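Local coordinates for protein transcriptional regulator, LacI family (Lactobacillus brevis, PDB 3JY6) that probably binds regulatory DNA and controls transcription as a LacI-family regulator, here represented by its periplasmic-binding-protein-like domain, at residues 150-155 and 177-182; 116-121 and 210-215; 73-78 and 98-103. All coordinates share one frame; numbering follows the deposited sequence.

Contact 1 of 3, residues 150-155 and 177-182; sequences AQDVDV and TQNDQK
D152 and D154, on strand 152-158, an edge strand of the four-stranded parallel sheet, face the amide side chains of Q178, N179 and Q181 in the loop that carries the chain from helix 165-177 into strand 183-187. With V153 between them pointing away, the two aspartates present their carboxylates to the same loop. D152 reaches it with CG anti to the backbone N (chi1 -170°). N179 comes at it from the opposite direction, and its ND2 gives D152 OD2 a weak hydrogen bond of 3.4 Å, the amide plane turned 50° from the carboxylate. N179 is in turn tied into its own loop: OD1 accepts a weak bond from the backbone N of Q181, 3.3 Å long, which closes an Asx turn. The amide of Q181 also reaches D152, standing nearly perpendicular to the carboxylate. Two residues further along the strand, Q178 stretches out straight beyond CG and brings NE2 to 2.7 Å from D154 OD2, yet the angle is too poor for a hydrogen bond. The partner that holds D154 OD2 is H125 NE2, on strand 125-131, and this carboxylate would probably favour a protonated imidazole. Were D154 replaced by an alanine, H125 NE2 would probably lose its acceptor and the end of Q178 could turn more freely. The side chains of D152, Q178 and Q181 also touch H125. These polar groups lie where a beta-alpha-beta crossover enters its last strand: strand 152-158, helix 165-177 and strand 183-187 form a connection that skips the intervening strand 125-131, as in the Rossmann-like lobes of type I periplasmic binding proteins.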
loop_
_atom_site.group_PDB
_atom_site.type_symbol
_atom_site.label_atom_id
_atom_site.label_comp_id
_atom_site.label_asym_id
_atom_site.label_seq_id
_atom_site.Cartn_x
_atom_site.Cartn_y
_atom_site.Cartn_z
ATOM N N ALA A 150 5.328 18.168 -26.027
ATOM C CA ALA A 150 6.229 19.188 -25.483
ATOM C C ALA A 150 7.554 19.379 -26.230
ATOM O O ALA A 150 8.112 18.434 -26.790
ATOM C CB ALA A 150 6.513 18.878 -24.019
ATOM N N GLN A 151 8.066 20.606 -26.210
ATOM C CA GLN A 151 9.323 20.926 -26.882
ATOM C C GLN A 151 10.516 20.528 -26.029
ATOM O O GLN A 151 11.218 19.556 -26.318
ATOM C CB GLN A 151 9.387 22.431 -27.189
ATOM N N ASP A 152 10.737 21.311 -24.980
ATOM C CA ASP A 152 11.836 21.102 -24.057
ATOM C C ASP A 152 11.464 19.984 -23.100
ATOM O O ASP A 152 10.649 20.186 -22.199
ATOM C CB ASP A 152 12.098 22.391 -23.278
ATOM C CG ASP A 152 13.375 22.337 -22.463
ATOM O OD1 ASP A 152 14.021 21.270 -22.432
ATOM O OD2 ASP A 152 13.734 23.367 -21.850
ATOM N N VAL A 153 12.056 18.808 -23.306
ATOM C CA VAL A 153 11.791 17.654 -22.458
ATOM C C VAL A 153 13.098 16.997 -22.048
ATOM O O VAL A 153 13.900 16.620 -22.893
ATOM C CB VAL A 153 10.926 16.600 -23.185
ATOM C CG1 VAL A 153 10.681 15.407 -22.275
ATOM C CG2 VAL A 153 9.616 17.213 -23.612
ATOM N N ASP A 154 13.313 16.881 -20.746
ATOM C CA ASP A 154 14.512 16.246 -20.219
ATOM C C ASP A 154 14.048 15.006 -19.470
ATOM O O ASP A 154 12.938 14.982 -18.938
ATOM C CB ASP A 154 15.238 17.197 -19.276
ATOM C CG ASP A 154 15.815 18.397 -20.001
ATOM O OD1 ASP A 154 16.595 18.192 -20.963
ATOM O OD2 ASP A 154 15.492 19.543 -19.611
ATOM N N VAL A 155 14.876 13.971 -19.423
ATOM C CA VAL A 155 14.470 12.745 -18.743
ATOM C C VAL A 155 15.444 12.280 -17.674
ATOM O O VAL A 155 16.653 12.321 -17.867
ATOM C CB VAL A 155 14.258 11.604 -19.766
ATOM C CG1 VAL A 155 15.536 11.336 -20.511
ATOM C CG2 VAL A 155 13.783 10.339 -19.066
ATOM N N THR A 177 15.781 23.321 -12.575
ATOM C CA THR A 177 16.325 24.659 -12.474
ATOM C C THR A 177 17.293 25.167 -13.551
ATOM O O THR A 177 17.809 26.281 -13.422
ATOM C CB THR A 177 17.013 24.791 -11.109
ATOM O OG1 THR A 177 17.096 26.166 -10.747
ATOM C CG2 THR A 177 18.414 24.191 -11.159
ATOM N N GLN A 178 17.533 24.399 -14.609
ATOM C CA GLN A 178 18.488 24.850 -15.620
ATOM C C GLN A 178 18.121 26.113 -16.393
ATOM O O GLN A 178 18.991 26.930 -16.682
ATOM C CB GLN A 178 18.835 23.721 -16.603
ATOM C CG GLN A 178 17.686 23.173 -17.414
ATOM C CD GLN A 178 18.136 22.084 -18.376
ATOM O OE1 GLN A 178 19.292 21.654 -18.347
ATOM N NE2 GLN A 178 17.224 21.629 -19.229
ATOM N N ASN A 179 16.854 26.293 -16.743
ATOM C CA ASN A 179 16.484 27.503 -17.465
ATOM C C ASN A 179 15.254 28.212 -16.893
ATOM O O ASN A 179 14.721 27.822 -15.853
ATOM C CB ASN A 179 16.303 27.211 -18.967
ATOM C CG ASN A 179 15.420 26.003 -19.240
ATOM O OD1 ASN A 179 14.255 25.966 -18.840
ATOM N ND2 ASN A 179 15.977 25.007 -19.940
ATOM N N ASP A 180 14.821 29.269 -17.571
ATOM C CA ASP A 180 13.671 30.041 -17.112
ATOM C C ASP A 180 12.305 29.580 -17.601
ATOM O O ASP A 180 11.281 30.096 -17.147
ATOM C CB ASP A 180 13.858 31.516 -17.453
ATOM C CG ASP A 180 14.944 32.163 -16.626
ATOM O OD1 ASP A 180 15.162 31.720 -15.473
ATOM O OD2 ASP A 180 15.575 33.123 -17.115
ATOM N N GLN A 181 12.281 28.623 -18.522
ATOM C CA GLN A 181 11.008 28.116 -19.014
ATOM C C GLN A 181 10.205 27.565 -17.837
ATOM O O GLN A 181 10.778 26.931 -16.949
ATOM C CB GLN A 181 11.248 27.020 -20.068
ATOM C CG GLN A 181 11.350 27.574 -21.492
ATOM C CD GLN A 181 11.775 26.550 -22.545
ATOM O OE1 GLN A 181 11.379 25.380 -22.508
ATOM N NE2 GLN A 181 12.574 27.004 -23.510
ATOM N N LYS A 182 8.899 27.844 -17.799
ATOM C CA LYS A 182 8.054 27.313 -16.729
ATOM C C LYS A 182 8.233 25.819 -16.886
ATOM O O LYS A 182 8.280 25.311 -18.007
ATOM C CB LYS A 182 6.575 27.692 -16.912
ATOM C CG LYS A 182 6.246 29.126 -16.536
ATOM C CD LYS A 182 4.753 29.446 -16.699
ATOM C CE LYS A 182 3.892 28.768 -15.634
ATOM N NZ LYS A 182 2.456 29.198 -15.697
#

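Contact 2 of 3, residues 116-121 and 210-215; sequences TAFRQQ and TVTATG
F118, near the end of helix 107-119, brings the outer end of its ring to T212 and T214 of strand 211-215, and the tight part of the contact is confined to this one aromatic side chain. The methyl CG2 of T212 meets the ring at CE1, 3.4 Å away. On the other side of the ring's tip, T214 approaches CE2 with its CB at 3.5 Å and its CG2 at 3.6 Å. Both threonines cross the ring obliquely. In T212 the first torsion explains how carbon is offered: OG1 lies anti to the backbone N (chi1 -168°), which leaves CG2 to meet the ring. The hydroxyls find partners outside the contact, T212 OG1 with N208 OD1 and T214 OG1 with T230 O. Between the two threonines, the carbonyl O of A213, 4.5 Å from F118 CZ, is buried with no polar partner in the model. V184 of the neighbouring strand 183-187 also touches the ring. The looser side begins at once: within 116-121, F118 alone reaches the strand segment, R119 NE makes a weak hydrogen bond to A149 O, and Q120 and Q121 are exposed to solvent. A single large residue of a helix bedded on the alternate side chains of a parallel strand is the layered packing of an alpha/beta, Rossmann-like lobe.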
loop_
_atom_site.group_PDB
_atom_site.type_symbol
_atom_site.label_atom_id
_atom_site.label_comp_id
_atom_site.label_asym_id
_atom_site.label_seq_id
_atom_site.Cartn_x
_atom_site.Cartn_y
_atom_site.Cartn_z
ATOM N N THR A 116 -0.268 18.429 -22.791
ATOM C CA THR A 116 -0.941 19.483 -23.536
ATOM C C THR A 116 -1.640 20.443 -22.588
ATOM O O THR A 116 -1.556 21.661 -22.753
ATOM C CB THR A 116 -1.949 18.877 -24.540
ATOM O OG1 THR A 116 -1.213 18.226 -25.585
ATOM C CG2 THR A 116 -2.866 19.960 -25.146
ATOM N N ALA A 117 -2.320 19.899 -21.585
ATOM C CA ALA A 117 -3.019 20.725 -20.605
ATOM C C ALA A 117 -2.028 21.626 -19.876
ATOM O O ALA A 117 -2.332 22.783 -19.579
ATOM C CB ALA A 117 -3.748 19.846 -19.607
ATOM N N PHE A 118 -0.843 21.089 -19.580
ATOM C CA PHE A 118 0.187 21.858 -18.883
ATOM C C PHE A 118 0.842 22.911 -19.773
ATOM O O PHE A 118 1.179 23.994 -19.302
ATOM C CB PHE A 118 1.237 20.920 -18.278
ATOM C CG PHE A 118 0.869 20.436 -16.907
ATOM C CD1 PHE A 118 0.957 21.295 -15.816
ATOM C CD2 PHE A 118 0.348 19.153 -16.715
ATOM C CE1 PHE A 118 0.524 20.894 -14.553
ATOM C CE2 PHE A 118 -0.090 18.736 -15.457
ATOM C CZ PHE A 118 -0.005 19.606 -14.369
ATOM N N ARG A 119 1.010 22.598 -21.053
ATOM C CA ARG A 119 1.598 23.545 -22.000
ATOM C C ARG A 119 0.709 24.777 -22.131
ATOM O O ARG A 119 1.198 25.899 -22.188
ATOM C CB ARG A 119 1.745 22.898 -23.375
ATOM C CG ARG A 119 2.982 22.054 -23.523
ATOM C CD ARG A 119 4.064 22.844 -24.231
ATOM N NE ARG A 119 3.910 22.800 -25.685
ATOM C CZ ARG A 119 4.618 23.542 -26.530
ATOM N NH1 ARG A 119 5.526 24.393 -26.064
ATOM N NH2 ARG A 119 4.437 23.418 -27.838
ATOM N N GLN A 120 -0.601 24.556 -22.182
ATOM C CA GLN A 120 -1.551 25.651 -22.330
ATOM C C GLN A 120 -1.508 26.605 -21.141
ATOM O O GLN A 120 -1.972 27.742 -21.232
ATOM C CB GLN A 120 -2.957 25.086 -22.537
ATOM C CG GLN A 120 -3.033 24.184 -23.767
ATOM C CD GLN A 120 -4.378 23.508 -23.940
ATOM O OE1 GLN A 120 -4.931 22.942 -22.997
ATOM N NE2 GLN A 120 -4.902 23.549 -25.154
ATOM N N GLN A 121 -0.935 26.150 -20.030
ATOM C CA GLN A 121 -0.832 27.002 -18.856
ATOM C C GLN A 121 0.530 27.680 -18.798
ATOM O O GLN A 121 0.825 28.396 -17.846
ATOM C CB GLN A 121 -1.057 26.202 -17.571
ATOM C CG GLN A 121 -2.406 25.524 -17.501
ATOM C CD GLN A 121 -3.051 25.625 -16.129
ATOM O OE1 GLN A 121 -2.474 25.216 -15.114
ATOM N NE2 GLN A 121 -4.264 26.175 -16.094
ATOM N N THR A 210 6.149 28.997 -11.692
ATOM C CA THR A 210 7.291 28.808 -12.572
ATOM C C THR A 210 7.620 27.311 -12.657
ATOM O O THR A 210 8.164 26.830 -13.653
ATOM C CB THR A 210 8.511 29.612 -12.063
ATOM O OG1 THR A 210 9.628 29.375 -12.927
ATOM C CG2 THR A 210 8.868 29.219 -10.639
ATOM N N VAL A 211 7.255 26.583 -11.605
ATOM C CA VAL A 211 7.469 25.142 -11.534
ATOM C C VAL A 211 6.275 24.442 -10.894
ATOM O O VAL A 211 5.882 24.768 -9.774
ATOM C CB VAL A 211 8.700 24.796 -10.687
ATOM C CG1 VAL A 211 8.882 23.280 -10.639
ATOM C CG2 VAL A 211 9.924 25.477 -11.245
ATOM N N THR A 212 5.694 23.481 -11.600
ATOM C CA THR A 212 4.570 22.728 -11.051
ATOM C C THR A 212 4.919 21.235 -11.152
ATOM O O THR A 212 6.031 20.884 -11.533
ATOM C CB THR A 212 3.241 23.043 -11.807
ATOM O OG1 THR A 212 2.143 22.507 -11.065
ATOM C CG2 THR A 212 3.240 22.430 -13.195
ATOM N N ALA A 213 3.996 20.351 -10.803
ATOM C CA ALA A 213 4.304 18.926 -10.888
ATOM C C ALA A 213 3.061 18.084 -11.030
ATOM O O ALA A 213 2.004 18.434 -10.521
ATOM C CB ALA A 213 5.085 18.477 -9.663
ATOM N N THR A 214 3.208 16.952 -11.708
ATOM C CA THR A 214 2.109 16.044 -11.935
ATOM C C THR A 214 2.695 14.648 -12.091
ATOM O O THR A 214 3.895 14.440 -11.910
ATOM C CB THR A 214 1.385 16.416 -13.231
ATOM O OG1 THR A 214 0.227 15.582 -13.407
ATOM C CG2 THR A 214 2.337 16.244 -14.415
ATOM N N GLY A 215 1.840 13.704 -12.458
ATOM C CA GLY A 215 2.287 12.343 -12.657
ATOM C C GLY A 215 1.140 11.359 -12.541
ATOM O O GLY A 215 -0.010 11.748 -12.300
#

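Contact 3 of 3, residues 73-78 and 98-103; sequences SNPQTV and CPWPQV
The indole of W100 carries P99 over one of its faces, with P99 CG 3.6 Å above the plane and displaced toward the rim, while the far end of its six-membered ring runs into P75 and V78 at the start of helix 75-82. Those two helix residues come to the ring obliquely and converge on one atom: W100 CH2 lies 3.6 Å from P75 CA and 3.5 Å from V78 CB. V78 spreads further over this end, its CG1 touching the neighbouring W100 CZ3 at 3.8 Å. The spacing of three residues puts P75 and V78 on the same side of the first helical turn, so the ring end meets both together. W100 is swung into place by its first torsion, with CG held between the backbone N and the carbonyl carbon (chi1 39°). The proline above the indole makes a second contact with the helix. P99 and P75 cross at about a right angle, and P75 CG comes to 3.5 Å from P99 CD, closer than carbon atoms usually pack. All of this is apolar, a wedge of two prolines, a valine and a tryptophan. M95, from the same loop that carries P99, also touches P75. The indole also touches V88 and S90 of strand 88-91, and further along the chain P101 and V103 lean on helix 236-251. T77 of helix 75-82 touches K53 of helix 49-60. The contact itself joins helix 75-82 to the loop leading from strand 88-91 into strand 102-104 of the six-stranded parallel sheet.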
loop_
_atom_site.group_PDB
_atom_site.type_symbol
_atom_site.label_atom_id
_atom_site.label_comp_id
_atom_site.label_asym_id
_atom_site.label_seq_id
_atom_site.Cartn_x
_atom_site.Cartn_y
_atom_site.Cartn_z
ATOM N N SER A 73 5.764 -11.689 -16.334
ATOM C CA SER A 73 5.756 -12.878 -17.192
ATOM C C SER A 73 5.183 -12.705 -18.591
ATOM O O SER A 73 4.054 -12.219 -18.752
ATOM C CB SER A 73 4.998 -14.015 -16.506
ATOM O OG SER A 73 5.701 -14.507 -15.389
ATOM N N ASN A 74 5.956 -13.108 -19.601
ATOM C CA ASN A 74 5.480 -13.047 -20.978
ATOM C C ASN A 74 4.673 -14.334 -21.189
ATOM O O ASN A 74 4.667 -15.224 -20.331
ATOM C CB ASN A 74 6.640 -13.011 -21.991
ATOM C CG ASN A 74 7.495 -11.759 -21.881
ATOM O OD1 ASN A 74 6.984 -10.636 -21.891
ATOM N ND2 ASN A 74 8.812 -11.949 -21.799
ATOM N N PRO A 75 3.978 -14.446 -22.324
ATOM C CA PRO A 75 3.183 -15.641 -22.608
ATOM C C PRO A 75 3.988 -16.941 -22.713
ATOM O O PRO A 75 3.479 -17.993 -22.327
ATOM C CB PRO A 75 2.473 -15.275 -23.904
ATOM C CG PRO A 75 2.281 -13.784 -23.744
ATOM C CD PRO A 75 3.630 -13.356 -23.252
ATOM N N GLN A 76 5.224 -16.880 -23.215
ATOM C CA GLN A 76 6.053 -18.086 -23.332
ATOM C C GLN A 76 6.249 -18.713 -21.949
ATOM O O GLN A 76 6.225 -19.934 -21.798
ATOM C CB GLN A 76 7.432 -17.768 -23.944
ATOM C CG GLN A 76 8.164 -19.012 -24.465
ATOM C CD GLN A 76 9.666 -18.812 -24.643
ATOM O OE1 GLN A 76 10.138 -17.704 -24.903
ATOM N NE2 GLN A 76 10.419 -19.893 -24.516
ATOM N N THR A 77 6.429 -17.872 -20.937
ATOM C CA THR A 77 6.612 -18.342 -19.563
ATOM C C THR A 77 5.313 -18.930 -18.985
ATOM O O THR A 77 5.313 -19.992 -18.348
ATOM C CB THR A 77 7.058 -17.183 -18.621
ATOM O OG1 THR A 77 8.308 -16.648 -19.066
ATOM C CG2 THR A 77 7.218 -17.695 -17.187
ATOM N N VAL A 78 4.211 -18.219 -19.202
ATOM C CA VAL A 78 2.925 -18.653 -18.687
ATOM C C VAL A 78 2.413 -19.915 -19.380
ATOM O O VAL A 78 1.666 -20.693 -18.786
ATOM C CB VAL A 78 1.879 -17.532 -18.817
ATOM C CG1 VAL A 78 0.518 -18.034 -18.389
ATOM C CG2 VAL A 78 2.300 -16.343 -17.960
ATOM N N CYS A 98 -0.887 -9.904 -27.637
ATOM C CA CYS A 98 -1.177 -10.703 -26.442
ATOM C C CYS A 98 -2.184 -11.824 -26.737
ATOM O O CYS A 98 -3.213 -11.595 -27.362
ATOM C CB CYS A 98 -1.724 -9.801 -25.326
ATOM S SG CYS A 98 -1.899 -10.597 -23.693
ATOM N N PRO A 99 -1.903 -13.048 -26.265
ATOM C CA PRO A 99 -2.774 -14.209 -26.475
ATOM C C PRO A 99 -4.057 -14.263 -25.623
ATOM O O PRO A 99 -4.997 -15.007 -25.940
ATOM C CB PRO A 99 -1.847 -15.380 -26.181
ATOM C CG PRO A 99 -1.018 -14.837 -25.058
ATOM C CD PRO A 99 -0.682 -13.438 -25.534
ATOM N N TRP A 100 -4.105 -13.498 -24.542
ATOM C CA TRP A 100 -5.301 -13.506 -23.707
ATOM C C TRP A 100 -5.886 -12.098 -23.639
ATOM O O TRP A 100 -5.250 -11.143 -24.075
ATOM C CB TRP A 100 -4.976 -14.065 -22.312
ATOM C CG TRP A 100 -3.663 -13.642 -21.755
ATOM C CD1 TRP A 100 -3.316 -12.391 -21.340
ATOM C CD2 TRP A 100 -2.500 -14.464 -21.571
ATOM N NE1 TRP A 100 -2.012 -12.384 -20.896
ATOM C CE2 TRP A 100 -1.497 -13.646 -21.006
ATOM C CE3 TRP A 100 -2.224 -15.820 -21.775
ATOM C CZ2 TRP A 100 -0.217 -14.127 -20.704
ATOM C CZ3 TRP A 100 -0.952 -16.300 -21.470
ATOM C CH2 TRP A 100 0.027 -15.458 -20.916
ATOM N N PRO A 101 -7.119 -11.949 -23.131
ATOM C CA PRO A 101 -7.703 -10.602 -23.059
ATOM C C PRO A 101 -6.888 -9.696 -22.136
ATOM O O PRO A 101 -6.260 -10.175 -21.189
ATOM C CB PRO A 101 -9.105 -10.855 -22.496
ATOM C CG PRO A 101 -9.391 -12.314 -22.841
ATOM C CD PRO A 101 -8.055 -12.974 -22.624
ATOM N N GLN A 102 -6.908 -8.394 -22.402
ATOM C CA GLN A 102 -6.171 -7.438 -21.581
ATOM C C GLN A 102 -6.970 -6.218 -21.169
ATOM O O GLN A 102 -7.856 -5.765 -21.882
ATOM C CB GLN A 102 -4.963 -6.888 -22.314
ATOM C CG GLN A 102 -3.876 -7.837 -22.678
ATOM C CD GLN A 102 -2.873 -7.122 -23.534
ATOM O OE1 GLN A 102 -3.166 -6.764 -24.683
ATOM N NE2 GLN A 102 -1.694 -6.867 -22.977
ATOM N N VAL A 103 -6.591 -5.668 -20.022
ATOM C CA VAL A 103 -7.191 -4.463 -19.486
ATOM C C VAL A 103 -6.023 -3.494 -19.333
ATOM O O VAL A 103 -5.082 -3.735 -18.564
ATOM C CB VAL A 103 -7.861 -4.723 -18.118
ATOM C CG1 VAL A 103 -8.448 -3.405 -17.558
ATOM C CG2 VAL A 103 -8.963 -5.766 -18.280
#

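How the contacts relate
The three contacts divide between two lobes. Contact 3 lies beside the six-stranded sheet and closes first along the chain; contacts 1 and 2 both reach the four-stranded sheet on the opposite side of the chain's centre, their centres about 38 and 35 Å from that of contact 3. Contact 2 opens before contact 1 and closes after it, joining helix 107-119 to the far edge strand. The centres of contacts 1 and 2 are about 11 Å apart, and K182 NZ probably hydrogen-bonds Q121 O (2.8 Å) between them. This division is consistent with the two-lobed architecture of this family.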